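Local atomic coordinates of uncharacterized protein Sortase B (Clostridium perfringens, PDB entry 5YFK), a protein that probably acts as a cysteine transpeptidase of the sortase B class, cleaving the sorting signal of substrate proteins and joining them to the cell wall through an acyl-thioester intermediate. Residues 77-82 / 91-96; 137-142 / 150-155; 203-208 / 219-224. The protein carries 1 engineered substitution. All coordinates share one frame; numbering follows the deposited sequence.

Contact 1 of 3, residues 77-82 / 91-96; sequences DFYLHH and SGSIFV
The Phe78 ring carries His82 ND1 over the centre of one face, and Tyr79 CD2 lies in plane at its edge. His82 ND1 donates a nearly straight hydrogen bond to Phe78 O (2.7 Å, 167°), in the plane of its own ring, which fixes the imidazole over the phenyl ring. Phe78 CD2 sits over the centre of one face of the Tyr79 ring, and His82 O lies at the edge of that ring. The Phe95 ring takes Leu80 CD2 at its edge, 3.8 Å from CE1. Tyr79 meets the same ring obliquely, with CB 3.5 Å from Phe95 CD1.

Ser93 makes two hydrogen bonds to the loop. Ser93 N donates to Tyr79 O at 2.8 Å. Ser93 OG donates to a lone pair of His82 O, also at 2.8 Å. Gly92 CA lies 3.1 Å from His82 O, a CA-H...O contact. Its phi of 62° favours glycine.

Tyr79 OH is held by Asp54 and Asn52. Leu80 O is hydrogen-bonded to NE2 of His113, the predicted proton donor/acceptor, so this loop probably borders the active site. Strand 94-96 runs between strands 67-72 and 107-111, and loop 77-82 packs on Gly92, Ser93 and Phe95.

Contact 2 of 3, residues 137-142 / 150-155; sequences KYVTLY and FEIFSV
Tyr138 and Glu151 run alongside each other in the same direction, with the ring and carboxylate planes 57° apart. CE1 of Tyr138 comes 3.9 Å from Glu151 CG, which meets the ring obliquely. Glu151 is extended, with CG anti to the backbone N (chi1 -172°). Lys137 runs beside it the same way, also extended beyond CG. Its aliphatic CD touches Glu151 OE2 at 3.6 Å. The charged ends stay further apart, Lys137 NZ being 4.6 Å from Glu151 OE2, too far for a salt bridge. Some electrostatic attraction probably remains. Arg192 adds a long, weak ion pair to the same carboxylate. Lys137 CB also lies over the centre of one face of the Tyr138 ring.

Residues 138-142 and 150-155 belong to the two strands of an antiparallel beta hairpin within the sortase domain. Val139 and Phe150 form a hydrogen-bonded pair: Val139 N donates to Phe150 O at 2.9 Å, and Phe150 N donates to Val139 O. Tyr138 and Glu151 are the adjoining non-hydrogen-bonded pair. Next to them Ile152 N donates to Lys137 O at 2.8 Å, nearly straight at 169°. Beyond this, Phe153 and Ser154 both face Val221 of the next strand in a classic beta bulge.

The sheet face bearing Val139 and Phe150 is apolar. Leu141 crosses Phe150 at about a right angle, and its CD1 approaches ring atom CE1 of Phe150 to 3.5 Å. Val139 CG2 meets Ile152 CD1 at 4.0 Å, again with the chains crossed nearly square. Leu204 of strand 203-210 packs on Val139, Leu141 and Phe150, while Ile59 of strand 55-61 touches Val139 and Leu141.

Contact 3 of 3, residues 203-208 / 219-224; sequences ILTLIT and VVVAKE
Thr205 CG2 and Val219 CG1 meet at 3.7 Å, the two side chains crossing obliquely across the strand pair. Thr205 CG2 is anti to the backbone N, as is CG1 of Val219. Ile207 lies alongside Val219, pointing the same way. Ile203 crosses Val221 obliquely, and its CD1 reaches Val221 CG1 at 3.9 Å. Ile203 CG1 sits in the crowded position between the backbone N and the carbonyl carbon (chi1 57°). These residues share one face of the sheet with Lys223. Tyr177, Tyr180 and Leu181 of helix 174-186 pack on Ile203 there. Leu204, Leu206, Val220 and Ala222 lie on the other face.

The backbones form an antiparallel hairpin with two hydrogen-bonded pairs. Leu206 N donates to Val220 O at 2.7 Å, close to straight at 173°, and Val220 N returns a bond to Leu206 O. Leu204 N bonds Ala222 O at 2.8 Å, and Ala222 N bonds Leu204 O at 2.9 Å. CA-H...O contacts fill in between, such as Val221 CA to Leu204 O at 3.3 Å.

Polar groups find partners outside the pair. Thr205 OG1 lies beside Val221 CG1 but is hydrogen-bonded to Asn107. Lys223 bends at chi3 (-90°), and its NZ bonds Ile195 O and makes a salt bridge to Asp201. The buried ammonium is thus matched by an acid, which would favour its charged form. The backbone bonds likewise satisfy the N-H and C=O groups of Leu204, Leu206, Val220 and Ala222 within a buried, mainly apolar interface. Its Ile207 end lies close to Arg217, the predicted transition-state stabilizer, and near the engineered Ser209.

Overall arrangement
All three contacts reach one mixed beta sheet of the sortase domain. Contacts 2 and 3 are neighbours, their centres 7 Å apart. Glu151 N lies 2.7 Å from Lys223 O and Phe153 N 2.8 Å from Val221 O, both probable hydrogen bonds between strands 146-159 and 216-225. Contact 1 stands apart, with its centre 21 Å from that of contact 2 and 18 Å from that of contact 3. The predicted active site links contacts 1 and 3: the side chain of Leu80 is about 4 Å from that of His113, and the side chain of Ile207 is about 4 Å from that of Arg217. Contact 2 lies away from these sites.

Contact 1 of 3, residues 77-82 / 91-96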
loop_
_atom_site.group_PDB
_atom_site.type_symbol
_atom_site.label_atom_id
_atom_site.label_comp_id
_atom_site.label_asym_id
_atom_site.label_seq_id
_atom_site.Cartn_x
_atom_site.Cartn_y
_atom_site.Cartn_z
ATOM N N ASP A 77 10.311 -10.202 -4.364
ATOM C CA ASP A 77 10.421 -10.439 -5.800
ATOM C C ASP A 77 9.330 -11.366 -6.347
ATOM O O ASP A 77 8.814 -11.116 -7.448
ATOM C CB ASP A 77 11.797 -11.042 -6.115
ATOM C CG ASP A 77 12.073 -11.102 -7.599
ATOM O OD1 ASP A 77 12.311 -10.033 -8.199
ATOM O OD2 ASP A 77 12.013 -12.214 -8.167
ATOM N N PHE A 78 8.905 -12.367 -5.566
ATOM C CA PHE A 78 7.916 -13.342 -6.073
ATOM C C PHE A 78 6.691 -12.641 -6.668
ATOM O O PHE A 78 6.168 -13.048 -7.708
ATOM C CB PHE A 78 7.483 -14.336 -4.992
ATOM C CG PHE A 78 6.603 -15.458 -5.501
ATOM C CD1 PHE A 78 7.158 -16.567 -6.134
ATOM C CD2 PHE A 78 5.223 -15.407 -5.353
ATOM C CE1 PHE A 78 6.349 -17.581 -6.622
ATOM C CE2 PHE A 78 4.412 -16.418 -5.834
ATOM C CZ PHE A 78 4.979 -17.519 -6.457
ATOM N N TYR A 79 6.118 -11.709 -5.920
ATOM C CA TYR A 79 4.827 -11.166 -6.316
ATOM C C TYR A 79 4.961 -9.966 -7.262
ATOM O O TYR A 79 3.955 -9.418 -7.713
ATOM C CB TYR A 79 3.983 -10.830 -5.084
ATOM C CG TYR A 79 3.323 -12.062 -4.488
ATOM C CD1 TYR A 79 2.414 -12.811 -5.233
ATOM C CD2 TYR A 79 3.681 -12.539 -3.238
ATOM C CE1 TYR A 79 1.787 -13.914 -4.693
ATOM C CE2 TYR A 79 3.062 -13.656 -2.697
ATOM C CZ TYR A 79 2.230 -14.421 -3.499
ATOM O OH TYR A 79 1.589 -15.530 -2.987
ATOM N N LEU A 80 6.181 -9.676 -7.702
ATOM C CA LEU A 80 6.360 -8.842 -8.898
ATOM C C LEU A 80 6.020 -9.632 -10.153
ATOM O O LEU A 80 5.808 -9.060 -11.222
ATOM C CB LEU A 80 7.791 -8.345 -8.997
ATOM C CG LEU A 80 8.102 -7.222 -8.025
ATOM C CD1 LEU A 80 9.592 -6.917 -8.007
ATOM C CD2 LEU A 80 7.264 -5.990 -8.351
ATOM N N HIS A 81 6.071 -10.953 -10.032
ATOM C CA HIS A 81 6.007 -11.829 -11.213
ATOM C C HIS A 81 4.971 -12.932 -11.088
ATOM O O HIS A 81 4.858 -13.793 -11.971
ATOM C CB HIS A 81 7.380 -12.455 -11.462
ATOM C CG HIS A 81 8.490 -11.460 -11.491
ATOM N ND1 HIS A 81 9.468 -11.413 -10.524
ATOM C CD2 HIS A 81 8.715 -10.400 -12.302
ATOM C CE1 HIS A 81 10.311 -10.437 -10.800
ATOM N NE2 HIS A 81 9.861 -9.790 -11.860
ATOM N N HIS A 82 4.179 -12.900 -10.023
ATOM C CA HIS A 82 3.056 -13.808 -9.925
ATOM C C HIS A 82 1.790 -13.076 -9.502
ATOM O O HIS A 82 1.837 -12.093 -8.753
ATOM C CB HIS A 82 3.332 -14.935 -8.929
ATOM C CG HIS A 82 4.514 -15.784 -9.284
ATOM N ND1 HIS A 82 5.809 -15.407 -9.008
ATOM C CD2 HIS A 82 4.595 -16.980 -9.912
ATOM C CE1 HIS A 82 6.636 -16.354 -9.415
ATOM N NE2 HIS A 82 5.928 -17.291 -10.018
ATOM N N SER A 91 1.626 -8.416 -14.417
ATOM C CA SER A 91 1.124 -7.412 -13.487
ATOM C C SER A 91 1.540 -7.737 -12.056
ATOM O O SER A 91 1.582 -6.856 -11.202
ATOM C CB SER A 91 -0.389 -7.341 -13.569
ATOM O OG SER A 91 -0.765 -6.781 -14.804
ATOM N N GLY A 92 1.717 -9.023 -11.771
ATOM C CA GLY A 92 1.978 -9.468 -10.398
ATOM C C GLY A 92 0.842 -9.149 -9.435
ATOM O O GLY A 92 -0.343 -9.309 -9.749
ATOM N N SER A 93 1.216 -8.890 -8.195
ATOM C CA SER A 93 0.253 -8.689 -7.128
ATOM C C SER A 93 0.657 -7.461 -6.327
ATOM O O SER A 93 1.788 -6.961 -6.448
ATOM C CB SER A 93 0.173 -9.920 -6.217
ATOM O OG SER A 93 -0.128 -11.093 -6.961
ATOM N N ILE A 94 -0.269 -6.965 -5.514
ATOM C CA ILE A 94 0.118 -5.963 -4.504
ATOM C C ILE A 94 0.610 -6.706 -3.267
ATOM O O ILE A 94 -0.046 -7.657 -2.806
ATOM C CB ILE A 94 -1.066 -5.090 -4.116
ATOM C CG1 ILE A 94 -1.733 -4.505 -5.363
ATOM C CG2 ILE A 94 -0.616 -3.982 -3.162
ATOM C CD1 ILE A 94 -0.821 -3.774 -6.324
ATOM N N PHE A 95 1.825 -6.391 -2.826
ATOM C CA PHE A 95 2.427 -7.152 -1.725
ATOM C C PHE A 95 3.085 -6.311 -0.662
ATOM O O PHE A 95 3.666 -5.254 -0.924
ATOM C CB PHE A 95 3.395 -8.227 -2.248
ATOM C CG PHE A 95 4.574 -7.685 -3.002
ATOM C CD1 PHE A 95 4.506 -7.470 -4.358
ATOM C CD2 PHE A 95 5.767 -7.421 -2.353
ATOM C CE1 PHE A 95 5.575 -6.907 -5.040
ATOM C CE2 PHE A 95 6.863 -6.940 -3.043
ATOM C CZ PHE A 95 6.791 -6.771 -4.407
ATOM N N VAL A 96 2.958 -6.803 0.563
ATOM C CA VAL A 96 3.604 -6.204 1.719
ATOM C C VAL A 96 5.025 -6.754 1.858
ATOM O O VAL A 96 5.323 -7.909 1.501
ATOM C CB VAL A 96 2.784 -6.393 3.026
ATOM C CG1 VAL A 96 2.451 -7.854 3.261
ATOM C CG2 VAL A 96 3.510 -5.787 4.224
#

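Contact 2 of 3, residues 137-142 / 150-155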
loop_
_atom_site.group_PDB
_atom_site.type_symbol
_atom_site.label_atom_id
_atom_site.label_comp_id
_atom_site.label_asym_id
_atom_site.label_seq_id
_atom_site.Cartn_x
_atom_site.Cartn_y
_atom_site.Cartn_z
ATOM N N LYS A 137 -7.421 11.966 0.375
ATOM C CA LYS A 137 -6.620 11.987 1.595
ATOM C C LYS A 137 -6.344 10.556 2.114
ATOM O O LYS A 137 -5.468 10.373 2.956
ATOM C CB LYS A 137 -7.347 12.792 2.680
ATOM C CG LYS A 137 -7.381 14.294 2.443
ATOM C CD LYS A 137 -8.034 14.987 3.634
ATOM C CE LYS A 137 -8.289 16.455 3.346
ATOM N NZ LYS A 137 -8.929 17.110 4.519
ATOM N N TYR A 138 -7.246 9.624 1.833
ATOM C CA TYR A 138 -7.359 8.416 2.674
ATOM C C TYR A 138 -7.041 7.135 1.949
ATOM O O TYR A 138 -7.415 6.949 0.787
ATOM C CB TYR A 138 -8.741 8.287 3.285
ATOM C CG TYR A 138 -9.113 9.489 4.086
ATOM C CD1 TYR A 138 -8.385 9.853 5.212
ATOM C CD2 TYR A 138 -10.150 10.305 3.673
ATOM C CE1 TYR A 138 -8.689 10.997 5.911
ATOM C CE2 TYR A 138 -10.408 11.497 4.326
ATOM C CZ TYR A 138 -9.718 11.801 5.473
ATOM O OH TYR A 138 -9.986 12.983 6.114
ATOM N N VAL A 139 -6.343 6.267 2.674
ATOM C CA VAL A 139 -6.151 4.859 2.307
ATOM C C VAL A 139 -6.846 3.995 3.369
ATOM O O VAL A 139 -6.702 4.201 4.584
ATOM C CB VAL A 139 -4.654 4.506 2.238
ATOM C CG1 VAL A 139 -4.416 3.071 1.801
ATOM C CG2 VAL A 139 -3.919 5.454 1.330
ATOM N N THR A 140 -7.709 3.114 2.905
ATOM C CA THR A 140 -8.395 2.171 3.777
ATOM C C THR A 140 -7.797 0.763 3.695
ATOM O O THR A 140 -7.530 0.270 2.607
ATOM C CB THR A 140 -9.888 2.131 3.400
ATOM O OG1 THR A 140 -10.355 3.474 3.231
ATOM C CG2 THR A 140 -10.706 1.478 4.509
ATOM N N LEU A 141 -7.502 0.169 4.846
ATOM C CA LEU A 141 -7.145 -1.262 4.903
ATOM C C LEU A 141 -8.232 -2.064 5.583
ATOM O O LEU A 141 -8.888 -1.579 6.485
ATOM C CB LEU A 141 -5.831 -1.481 5.659
ATOM C CG LEU A 141 -4.631 -0.676 5.177
ATOM C CD1 LEU A 141 -3.383 -1.017 5.974
ATOM C CD2 LEU A 141 -4.422 -0.832 3.668
ATOM N N TYR A 142 -8.317 -3.343 5.241
ATOM C CA TYR A 142 -9.126 -4.266 6.021
ATOM C C TYR A 142 -8.323 -5.485 6.364
ATOM O O TYR A 142 -7.798 -6.129 5.466
ATOM C CB TYR A 142 -10.355 -4.690 5.236
ATOM C CG TYR A 142 -11.367 -5.386 6.109
ATOM C CD1 TYR A 142 -11.278 -6.752 6.368
ATOM C CD2 TYR A 142 -12.469 -4.704 6.588
ATOM C CE1 TYR A 142 -12.272 -7.401 7.109
ATOM C CE2 TYR A 142 -13.407 -5.324 7.381
ATOM C CZ TYR A 142 -13.309 -6.676 7.621
ATOM O OH TYR A 142 -14.306 -7.280 8.343
ATOM N N PHE A 150 -5.906 5.430 6.966
ATOM C CA PHE A 150 -4.620 6.141 7.002
ATOM C C PHE A 150 -4.694 7.426 6.166
ATOM O O PHE A 150 -5.327 7.449 5.103
ATOM C CB PHE A 150 -3.537 5.229 6.420
ATOM C CG PHE A 150 -3.217 4.047 7.291
ATOM C CD1 PHE A 150 -4.040 2.934 7.283
ATOM C CD2 PHE A 150 -2.002 3.971 7.957
ATOM C CE1 PHE A 150 -3.717 1.821 8.059
ATOM C CE2 PHE A 150 -1.748 2.933 8.847
ATOM C CZ PHE A 150 -2.622 1.856 8.898
ATOM N N GLU A 151 -4.243 8.547 6.725
ATOM C CA GLU A 151 -4.302 9.788 5.986
ATOM C C GLU A 151 -2.936 10.112 5.389
ATOM O O GLU A 151 -1.941 10.078 6.075
ATOM C CB GLU A 151 -4.756 10.954 6.858
ATOM C CG GLU A 151 -5.008 12.195 6.039
ATOM C CD GLU A 151 -5.449 13.385 6.868
ATOM O OE1 GLU A 151 -5.873 13.181 8.022
ATOM O OE2 GLU A 151 -5.593 14.470 6.264
ATOM N N ILE A 152 -2.920 10.288 4.077
ATOM C CA ILE A 152 -1.692 10.539 3.312
ATOM C C ILE A 152 -1.141 11.882 3.702
ATOM O O ILE A 152 -1.881 12.881 3.678
ATOM C CB ILE A 152 -1.982 10.560 1.801
ATOM C CG1 ILE A 152 -2.354 9.148 1.348
ATOM C CG2 ILE A 152 -0.760 11.071 1.042
ATOM C CD1 ILE A 152 -2.973 9.083 -0.028
ATOM N N PHE A 153 0.135 11.906 4.060
ATOM C CA PHE A 153 0.809 13.153 4.472
ATOM C C PHE A 153 2.065 13.445 3.628
ATOM O O PHE A 153 2.668 14.516 3.735
ATOM C CB PHE A 153 1.113 13.144 5.983
ATOM C CG PHE A 153 2.139 12.141 6.410
ATOM C CD1 PHE A 153 3.487 12.434 6.329
ATOM C CD2 PHE A 153 1.755 10.828 6.719
ATOM C CE1 PHE A 153 4.439 11.471 6.602
ATOM C CE2 PHE A 153 2.696 9.898 7.113
ATOM C CZ PHE A 153 4.044 10.240 7.114
ATOM N N SER A 154 2.543 12.438 2.913
ATOM C CA SER A 154 3.768 12.615 2.104
ATOM C C SER A 154 3.613 11.975 0.741
ATOM O O SER A 154 3.183 10.835 0.637
ATOM C CB SER A 154 4.983 12.022 2.802
ATOM O OG SER A 154 6.154 12.224 2.011
ATOM N N VAL A 155 4.086 12.654 -0.299
ATOM C CA VAL A 155 4.238 12.050 -1.608
ATOM C C VAL A 155 5.560 12.537 -2.213
ATOM O O VAL A 155 5.944 13.688 -2.035
ATOM C CB VAL A 155 3.089 12.417 -2.593
ATOM C CG1 VAL A 155 2.972 13.937 -2.768
ATOM C CG2 VAL A 155 3.320 11.770 -3.943
#

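Contact 3 of 3, residues 203-208 / 219-224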
loop_
_atom_site.group_PDB
_atom_site.type_symbol
_atom_site.label_atom_id
_atom_site.label_comp_id
_atom_site.label_asym_id
_atom_site.label_seq_id
_atom_site.Cartn_x
_atom_site.Cartn_y
_atom_site.Cartn_z
ATOM N N ILE A 203 2.363 4.144 10.511
ATOM C CA ILE A 203 2.297 4.605 9.146
ATOM C C ILE A 203 2.202 3.468 8.134
ATOM O O ILE A 203 2.609 2.337 8.405
ATOM C CB ILE A 203 3.453 5.559 8.783
ATOM C CG1 ILE A 203 4.819 4.901 9.018
ATOM C CG2 ILE A 203 3.287 6.871 9.568
ATOM C CD1 ILE A 203 5.975 5.625 8.327
ATOM N N LEU A 204 1.794 3.863 6.934
ATOM C CA LEU A 204 1.641 2.996 5.784
ATOM C C LEU A 204 2.387 3.643 4.620
ATOM O O LEU A 204 2.212 4.842 4.346
ATOM C CB LEU A 204 0.166 2.884 5.417
ATOM C CG LEU A 204 -0.196 2.022 4.193
ATOM C CD1 LEU A 204 0.201 0.565 4.257
ATOM C CD2 LEU A 204 -1.676 2.131 3.955
ATOM N N THR A 205 3.285 2.891 4.016
ATOM C CA THR A 205 4.075 3.393 2.890
ATOM C C THR A 205 3.723 2.596 1.647
ATOM O O THR A 205 3.877 1.372 1.637
ATOM C CB THR A 205 5.572 3.246 3.195
ATOM O OG1 THR A 205 5.879 3.947 4.411
ATOM C CG2 THR A 205 6.461 3.719 2.036
ATOM N N LEU A 206 3.350 3.298 0.583
ATOM C CA LEU A 206 3.032 2.663 -0.687
ATOM C C LEU A 206 4.065 3.030 -1.726
ATOM O O LEU A 206 4.366 4.200 -1.896
ATOM C CB LEU A 206 1.655 3.108 -1.197
ATOM C CG LEU A 206 0.473 3.017 -0.228
ATOM C CD1 LEU A 206 -0.801 3.489 -0.898
ATOM C CD2 LEU A 206 0.316 1.614 0.322
ATOM N N ILE A 207 4.614 2.013 -2.386
ATOM C CA ILE A 207 5.736 2.202 -3.297
ATOM C C ILE A 207 5.448 1.610 -4.653
ATOM O O ILE A 207 5.105 0.416 -4.777
ATOM C CB ILE A 207 7.037 1.601 -2.720
ATOM C CG1 ILE A 207 7.417 2.341 -1.426
ATOM C CG2 ILE A 207 8.165 1.732 -3.724
ATOM C CD1 ILE A 207 8.490 1.624 -0.629
ATOM N N THR A 208 5.740 2.403 -5.682
ATOM C CA THR A 208 5.677 1.939 -7.028
ATOM C C THR A 208 6.808 2.519 -7.886
ATOM O O THR A 208 7.579 3.366 -7.426
ATOM C CB THR A 208 4.296 2.185 -7.660
ATOM O OG1 THR A 208 4.189 1.449 -8.870
ATOM C CG2 THR A 208 4.022 3.654 -7.961
ATOM N N VAL A 219 6.389 7.307 -4.070
ATOM C CA VAL A 219 6.123 6.882 -2.692
ATOM C C VAL A 219 4.997 7.735 -2.119
ATOM O O VAL A 219 5.022 8.953 -2.223
ATOM C CB VAL A 219 7.364 7.030 -1.784
ATOM C CG1 VAL A 219 7.137 6.393 -0.414
ATOM C CG2 VAL A 219 8.602 6.442 -2.447
ATOM N N VAL A 220 4.034 7.075 -1.479
ATOM C CA VAL A 220 3.039 7.732 -0.677
ATOM C C VAL A 220 3.069 7.186 0.761
ATOM O O VAL A 220 3.227 5.992 0.975
ATOM C CB VAL A 220 1.621 7.566 -1.260
ATOM C CG1 VAL A 220 0.589 8.116 -0.284
ATOM C CG2 VAL A 220 1.512 8.315 -2.592
ATOM N N VAL A 221 3.151 8.096 1.724
ATOM C CA VAL A 221 3.164 7.713 3.141
ATOM C C VAL A 221 1.963 8.343 3.850
ATOM O O VAL A 221 1.618 9.516 3.637
ATOM C CB VAL A 221 4.474 8.145 3.846
ATOM C CG1 VAL A 221 4.677 7.372 5.130
ATOM C CG2 VAL A 221 5.688 7.932 2.925
ATOM N N ALA A 222 1.314 7.535 4.680
ATOM C CA ALA A 222 0.059 7.903 5.332
ATOM C C ALA A 222 0.106 7.431 6.787
ATOM O O ALA A 222 0.835 6.479 7.119
ATOM C CB ALA A 222 -1.107 7.238 4.608
ATOM N N LYS A 223 -0.537 8.194 7.664
ATOM C CA LYS A 223 -0.651 7.833 9.080
ATOM C C LYS A 223 -2.029 7.388 9.492
ATOM O O LYS A 223 -3.048 7.935 9.050
ATOM C CB LYS A 223 -0.222 8.988 9.992
ATOM C CG LYS A 223 -1.068 10.224 9.859
ATOM C CD LYS A 223 -0.814 11.152 11.029
ATOM C CE LYS A 223 -1.731 10.890 12.209
ATOM N NZ LYS A 223 -1.359 11.731 13.386
ATOM N N GLU A 224 -2.063 6.464 10.443
ATOM C CA GLU A 224 -3.330 5.902 10.879
ATOM C C GLU A 224 -4.090 6.943 11.665
ATOM O O GLU A 224 -3.516 7.621 12.515
ATOM C CB GLU A 224 -3.147 4.655 11.710
ATOM C CG GLU A 224 -4.469 3.950 11.918
ATOM C CD GLU A 224 -4.318 2.583 12.526
ATOM O OE1 GLU A 224 -3.173 2.124 12.778
ATOM O OE2 GLU A 224 -5.378 1.950 12.703
#